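Local coordinates for putative modification methylase (Thermus thermophilus, PDB 2ZIF) that binds S-adenosylmethionine and, as a putative DNA modification methylase, probably transfers its methyl group to the exocyclic N4 of cytosine in DNA, at the S-adenosylmethionine site. Residues are numbered along the deposited sequence; one frame, centred on the assembly and turned at random.

The S-adenosylmethionine site. Residues 27-29, 47-49, 219-220, 242-248, 264-266, 269. With SAM (S-adenosylmethionine), chain B.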
ATOM      1  N   GLY A  27     -13.050 -28.191   3.104  1.00 54.22           N
ATOM      2  CA  GLY A  27     -12.925 -28.039   4.541  1.00 54.02           C
ATOM      3  C   GLY A  27     -12.359 -26.675   4.873  1.00 55.44           C
ATOM      4  O   GLY A  27     -12.092 -25.872   3.978  1.00 54.41           O
ATOM      5  N   ASP A  28     -12.185 -26.413   6.162  1.00 56.31           N
ATOM      6  CA  ASP A  28     -11.644 -25.147   6.635  1.00 57.86           C
ATOM      7  C   ASP A  28     -10.151 -25.096   6.314  1.00 58.71           C
ATOM      8  O   ASP A  28      -9.395 -25.979   6.723  1.00 59.01           O
ATOM      9  CB  ASP A  28     -11.864 -25.036   8.144  1.00 59.35           C
ATOM     10  CG  ASP A  28     -11.308 -23.755   8.726  1.00 61.77           C
ATOM     11  OD1 ASP A  28     -11.854 -22.675   8.422  1.00 62.17           O
ATOM     12  OD2 ASP A  28     -10.321 -23.830   9.493  1.00 62.48           O
ATOM     13  N   ALA A  29      -9.735 -24.062   5.585  1.00 59.09           N
ATOM     14  CA  ALA A  29      -8.337 -23.891   5.190  1.00 58.67           C
ATOM     15  C   ALA A  29      -7.367 -24.037   6.356  1.00 59.61           C
ATOM     16  O   ALA A  29      -6.283 -24.603   6.204  1.00 58.66           O
ATOM     17  CB  ALA A  29      -8.148 -22.536   4.530  1.00 57.81           C
ATOM     18  N   SER A  47      -6.711 -15.310  -2.854  1.00 29.71           N
ATOM     19  CA  SER A  47      -7.501 -14.126  -2.549  1.00 32.38           C
ATOM     20  C   SER A  47      -8.273 -14.410  -1.250  1.00 33.46           C
ATOM     21  O   SER A  47      -9.123 -15.300  -1.198  1.00 32.65           O
ATOM     22  CB  SER A  47      -8.476 -13.838  -3.688  1.00 31.07           C
ATOM     23  OG  SER A  47      -8.288 -12.526  -4.161  1.00 31.99           O
ATOM     24  N   PRO A  48      -7.964 -13.672  -0.180  1.00 35.26           N
ATOM     25  CA  PRO A  48      -8.656 -13.882   1.095  1.00 38.66           C
ATOM     26  C   PRO A  48     -10.180 -13.762   0.982  1.00 41.70           C
ATOM     27  O   PRO A  48     -10.704 -12.960   0.204  1.00 40.80           O
ATOM     28  CB  PRO A  48      -8.060 -12.802   1.994  1.00 37.90           C
ATOM     29  CG  PRO A  48      -7.711 -11.713   1.024  1.00 37.91           C
ATOM     30  CD  PRO A  48      -7.097 -12.484  -0.117  1.00 36.26           C
ATOM     31  N   PRO A  49     -10.908 -14.574   1.753  1.00 43.97           N
ATOM     32  CA  PRO A  49     -12.367 -14.512   1.702  1.00 47.36           C
ATOM     33  C   PRO A  49     -12.931 -13.123   1.985  1.00 49.83           C
ATOM     34  O   PRO A  49     -12.297 -12.285   2.622  1.00 47.78           O
ATOM     35  CB  PRO A  49     -12.800 -15.555   2.733  1.00 45.07           C
ATOM     36  CG  PRO A  49     -11.616 -15.666   3.651  1.00 45.34           C
ATOM     37  CD  PRO A  49     -10.459 -15.607   2.701  1.00 44.77           C
ATOM     38  N   PRO A 219     -14.022 -13.107  -8.329  1.00 49.76           N
ATOM     39  CA  PRO A 219     -12.797 -13.897  -8.499  1.00 48.85           C
ATOM     40  C   PRO A 219     -11.843 -13.205  -9.479  1.00 47.44           C
ATOM     41  O   PRO A 219     -12.294 -12.616 -10.465  1.00 47.55           O
ATOM     42  CB  PRO A 219     -13.329 -15.220  -9.038  1.00 47.61           C
ATOM     43  CG  PRO A 219     -14.434 -14.765  -9.934  1.00 48.85           C
ATOM     44  CD  PRO A 219     -15.135 -13.699  -9.096  1.00 50.62           C
ATOM     45  N   PHE A 220     -10.539 -13.248  -9.207  1.00 45.66           N
ATOM     46  CA  PHE A 220      -9.600 -12.610 -10.122  1.00 43.20           C
ATOM     47  C   PHE A 220      -9.561 -13.413 -11.414  1.00 41.92           C
ATOM     48  O   PHE A 220      -9.902 -14.600 -11.425  1.00 41.22           O
ATOM     49  CB  PHE A 220      -8.192 -12.460  -9.499  1.00 43.90           C
ATOM     50  CG  PHE A 220      -7.660 -13.700  -8.810  1.00 43.83           C
ATOM     51  CD1 PHE A 220      -7.401 -14.869  -9.524  1.00 43.67           C
ATOM     52  CD2 PHE A 220      -7.358 -13.673  -7.449  1.00 43.95           C
ATOM     53  CE1 PHE A 220      -6.847 -15.991  -8.894  1.00 42.22           C
ATOM     54  CE2 PHE A 220      -6.803 -14.790  -6.810  1.00 42.79           C
ATOM     55  CZ  PHE A 220      -6.548 -15.949  -7.535  1.00 42.59           C
ATOM     56  N   PRO A 242      -5.393 -21.739  -0.629  1.00 39.78           N
ATOM     57  CA  PRO A 242      -6.174 -22.052   0.573  1.00 40.27           C
ATOM     58  C   PRO A 242      -7.664 -21.719   0.437  1.00 41.02           C
ATOM     59  O   PRO A 242      -8.495 -22.281   1.154  1.00 41.27           O
ATOM     60  CB  PRO A 242      -5.519 -21.189   1.650  1.00 40.12           C
ATOM     61  CG  PRO A 242      -4.158 -20.945   1.143  1.00 40.42           C
ATOM     62  CD  PRO A 242      -4.361 -20.736  -0.325  1.00 41.08           C
ATOM     63  N   PHE A 243      -7.986 -20.793  -0.467  1.00 39.48           N
ATOM     64  CA  PHE A 243      -9.366 -20.351  -0.689  1.00 37.61           C
ATOM     65  C   PHE A 243      -9.706 -20.499  -2.162  1.00 38.23           C
ATOM     66  O   PHE A 243     -10.004 -19.521  -2.839  1.00 37.21           O
ATOM     67  CB  PHE A 243      -9.523 -18.885  -0.269  1.00 35.85           C
ATOM     68  CG  PHE A 243      -8.982 -18.584   1.109  1.00 33.75           C
ATOM     69  CD1 PHE A 243      -7.838 -17.796   1.266  1.00 31.78           C
ATOM     70  CD2 PHE A 243      -9.604 -19.103   2.244  1.00 31.48           C
ATOM     71  CE1 PHE A 243      -7.318 -17.527   2.535  1.00 31.00           C
ATOM     72  CE2 PHE A 243      -9.097 -18.847   3.524  1.00 31.24           C
ATOM     73  CZ  PHE A 243      -7.947 -18.054   3.671  1.00 31.39           C
ATOM     74  N   ALA A 244      -9.672 -21.744  -2.628  1.00 38.93           N
ATOM     75  CA  ALA A 244      -9.913 -22.114  -4.014  1.00 38.42           C
ATOM     76  C   ALA A 244     -11.038 -21.441  -4.786  1.00 39.91           C
ATOM     77  O   ALA A 244     -10.857 -21.111  -5.957  1.00 39.39           O
ATOM     78  CB  ALA A 244     -10.073 -23.624  -4.105  1.00 40.07           C
ATOM     79  N   GLY A 245     -12.198 -21.262  -4.159  1.00 41.27           N
ATOM     80  CA  GLY A 245     -13.314 -20.645  -4.861  1.00 40.84           C
ATOM     81  C   GLY A 245     -13.713 -21.492  -6.058  1.00 42.00           C
ATOM     82  O   GLY A 245     -13.962 -22.684  -5.905  1.00 40.94           O
ATOM     83  N   THR A 246     -13.772 -20.893  -7.247  1.00 43.99           N
ATOM     84  CA  THR A 246     -14.134 -21.634  -8.456  1.00 46.12           C
ATOM     85  C   THR A 246     -12.889 -22.274  -9.078  1.00 46.12           C
ATOM     86  O   THR A 246     -12.906 -22.719 -10.231  1.00 45.16           O
ATOM     87  CB  THR A 246     -14.815 -20.718  -9.517  1.00 48.87           C
ATOM     88  OG1 THR A 246     -13.865 -19.783 -10.045  1.00 50.71           O
ATOM     89  CG2 THR A 246     -15.973 -19.944  -8.887  1.00 50.72           C
ATOM     90  N   GLY A 247     -11.804 -22.294  -8.304  1.00 46.02           N
ATOM     91  CA  GLY A 247     -10.561 -22.900  -8.757  1.00 44.46           C
ATOM     92  C   GLY A 247      -9.786 -22.189  -9.850  1.00 41.36           C
ATOM     93  O   GLY A 247      -9.208 -22.835 -10.711  1.00 43.18           O
ATOM     94  N   THR A 248      -9.767 -20.865  -9.819  1.00 40.66           N
ATOM     95  CA  THR A 248      -9.040 -20.092 -10.820  1.00 38.01           C
ATOM     96  C   THR A 248      -7.558 -20.433 -10.788  1.00 37.35           C
ATOM     97  O   THR A 248      -6.950 -20.709 -11.818  1.00 38.26           O
ATOM     98  CB  THR A 248      -9.205 -18.590 -10.571  1.00 38.47           C
ATOM     99  OG1 THR A 248     -10.569 -18.226 -10.795  1.00 39.91           O
ATOM    100  CG2 THR A 248      -8.307 -17.784 -11.495  1.00 37.99           C
ATOM    101  N   GLU A 264     -11.152 -25.493  -0.159  1.00 51.22           N
ATOM    102  CA  GLU A 264     -12.349 -24.661  -0.244  1.00 52.91           C
ATOM    103  C   GLU A 264     -13.359 -25.112   0.813  1.00 55.10           C
ATOM    104  O   GLU A 264     -13.640 -26.305   0.948  1.00 55.97           O
ATOM    105  CB  GLU A 264     -12.958 -24.756  -1.644  1.00 51.07           C
ATOM    106  CG  GLU A 264     -14.280 -24.021  -1.799  1.00 53.43           C
ATOM    107  CD  GLU A 264     -14.228 -22.580  -1.304  1.00 55.27           C
ATOM    108  OE1 GLU A 264     -13.479 -21.766  -1.892  1.00 53.80           O
ATOM    109  OE2 GLU A 264     -14.944 -22.263  -0.324  1.00 55.60           O
ATOM    110  N   LEU A 265     -13.892 -24.154   1.566  1.00 56.68           N
ATOM    111  CA  LEU A 265     -14.856 -24.436   2.631  1.00 58.13           C
ATOM    112  C   LEU A 265     -16.198 -24.968   2.138  1.00 57.73           C
ATOM    113  O   LEU A 265     -16.602 -26.073   2.488  1.00 58.49           O
ATOM    114  CB  LEU A 265     -15.101 -23.171   3.457  1.00 58.25           C
ATOM    115  CG  LEU A 265     -15.991 -23.255   4.699  1.00 59.34           C
ATOM    116  CD1 LEU A 265     -15.366 -24.191   5.728  1.00 59.02           C
ATOM    117  CD2 LEU A 265     -16.160 -21.865   5.293  1.00 57.35           C
ATOM    118  N   VAL A 266     -16.884 -24.173   1.331  1.00 57.70           N
ATOM    119  CA  VAL A 266     -18.188 -24.547   0.804  1.00 58.35           C
ATOM    120  C   VAL A 266     -18.104 -25.665  -0.231  1.00 58.42           C
ATOM    121  O   VAL A 266     -17.594 -25.464  -1.333  1.00 58.64           O
ATOM    122  CB  VAL A 266     -18.890 -23.325   0.163  1.00 59.16           C
ATOM    123  CG1 VAL A 266     -20.281 -23.706  -0.327  1.00 57.42           C
ATOM    124  CG2 VAL A 266     -18.967 -22.189   1.171  1.00 58.44           C
ATOM    125  N   TYR A 269     -19.129 -24.981  -3.959  1.00 63.56           N
ATOM    126  CA  TYR A 269     -18.151 -24.302  -4.810  1.00 64.83           C
ATOM    127  C   TYR A 269     -17.050 -25.259  -5.259  1.00 64.46           C
ATOM    128  O   TYR A 269     -16.494 -25.123  -6.350  1.00 63.51           O
ATOM    129  CB  TYR A 269     -17.524 -23.112  -4.074  1.00 66.13           C
ATOM    130  CG  TYR A 269     -18.506 -22.015  -3.720  1.00 68.05           C
ATOM    131  CD1 TYR A 269     -19.526 -21.654  -4.603  1.00 69.13           C
ATOM    132  CD2 TYR A 269     -18.403 -21.322  -2.514  1.00 68.46           C
ATOM    133  CE1 TYR A 269     -20.420 -20.628  -4.296  1.00 69.62           C
ATOM    134  CE2 TYR A 269     -19.290 -20.294  -2.198  1.00 69.50           C
ATOM    135  CZ  TYR A 269     -20.297 -19.953  -3.094  1.00 69.84           C
ATOM    136  OH  TYR A 269     -21.176 -18.939  -2.795  1.00 70.23           O
TER
HETATM  137  N   SAM B 298      -9.854 -15.967  -7.014  1.00 75.00           N
HETATM  138  CA  SAM B 298     -10.399 -17.146  -6.329  1.00 75.23           C
HETATM  139  C   SAM B 298     -11.243 -18.036  -7.255  1.00 76.29           C
HETATM  140  O   SAM B 298     -11.782 -19.040  -6.778  1.00 77.67           O
HETATM  141  OXT SAM B 298     -11.332 -17.701  -8.442  1.00 76.43           O
HETATM  142  CB  SAM B 298     -11.294 -16.752  -5.124  1.00 74.53           C
HETATM  143  CG  SAM B 298     -11.522 -17.113  -3.512  1.00 72.29           C
HETATM  144  SD  SAM B 298     -12.676 -16.138  -2.462  1.00 70.09           S
HETATM  145  CE  SAM B 298     -11.967 -14.461  -2.459  1.00 70.67           C
HETATM  146  C5' SAM B 298     -12.481 -16.804  -0.795  1.00 67.83           C
HETATM  147  C4' SAM B 298     -13.087 -18.201  -0.589  1.00 65.79           C
HETATM  148  O4' SAM B 298     -12.852 -18.670   0.724  1.00 65.30           O
HETATM  149  C3' SAM B 298     -14.606 -18.316  -0.828  1.00 65.96           C
HETATM  150  O3' SAM B 298     -14.923 -19.120  -1.957  1.00 65.12           O
HETATM  151  C2' SAM B 298     -15.156 -18.737   0.533  1.00 66.37           C
HETATM  152  O2' SAM B 298     -16.170 -19.737   0.421  1.00 66.89           O
HETATM  153  C1' SAM B 298     -13.947 -19.431   1.167  1.00 65.62           C
HETATM  154  N9  SAM B 298     -13.869 -19.412   2.638  1.00 65.22           N
HETATM  155  C8  SAM B 298     -14.306 -18.600   3.631  1.00 65.81           C
HETATM  156  N7  SAM B 298     -13.886 -18.970   4.848  1.00 65.47           N
HETATM  157  C5  SAM B 298     -13.111 -20.116   4.651  1.00 64.86           C
HETATM  158  C6  SAM B 298     -12.374 -21.010   5.420  1.00 65.06           C
HETATM  159  N6  SAM B 298     -12.275 -20.879   6.768  1.00 65.40           N
HETATM  160  N1  SAM B 298     -11.710 -22.069   4.837  1.00 64.81           N
HETATM  161  C2  SAM B 298     -11.776 -22.244   3.499  1.00 64.22           C
HETATM  162  N3  SAM B 298     -12.467 -21.423   2.682  1.00 64.66           N
HETATM  163  C4  SAM B 298     -13.114 -20.381   3.268  1.00 64.94           C
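Both carboxylate oxygens of Glu264 are gripped twice, each by one ribose hydroxyl and one backbone amide. OE2 takes the ribose 2'-hydroxyl O2' at 2.9 Å on its syn lone pair and Val266 N on its anti lone pair; OE1 accepts Gly245 N at 2.7 Å on its anti lone pair, while the 3'-hydroxyl O3' comes from above the carboxylate plane. This is the acidic residue at the end of strand 259-264 that clamps the ribose diol in the Rossmann-like fold of AdoMet-dependent methyltransferases. The chain leaves with CG anti to the backbone N (chi1 175°) and bends at chi2 (51°), and the two amides fix the rotation of the carboxylate. An alanine here would probably lose both ribose hydrogen bonds and leave the amides of Gly245 and Val266 without this acceptor.

The adenine is recognised at N1 and N6: Ala29 N, at the start of helix 29-33, points almost straight at N1 (2.9 Å, 177° at H), and the 6-amino group N6 donates to Asp28 OD1 from above the carboxylate plane. Leu265 lies over one face, CB above the six-membered and CD2 above the five-membered ring. The Phe243 ring stands perpendicular to the purine, its edge toward N3; Pro49 CD lies 3.4 Å above the plane of the Phe243 ring, over its centre.

Phe243 belongs to the segment Asp-Pro-Phe-Ala-Gly-Thr-Gly, the FxGxG-type AdoMet motif. At the methionine carboxylate, Thr246 N donates to O and Thr248 OG1 to OXT. The methionine amino N sits 3.2 Å above the centre of the Phe220 ring, so a cation-pi attraction is plausible. The methyl CE lies beside the backbone carbonyls of Ser47 and Pro48, of the Ser-Pro-Pro-Tyr catalytic motif, 3.2 Å from Ser47 O.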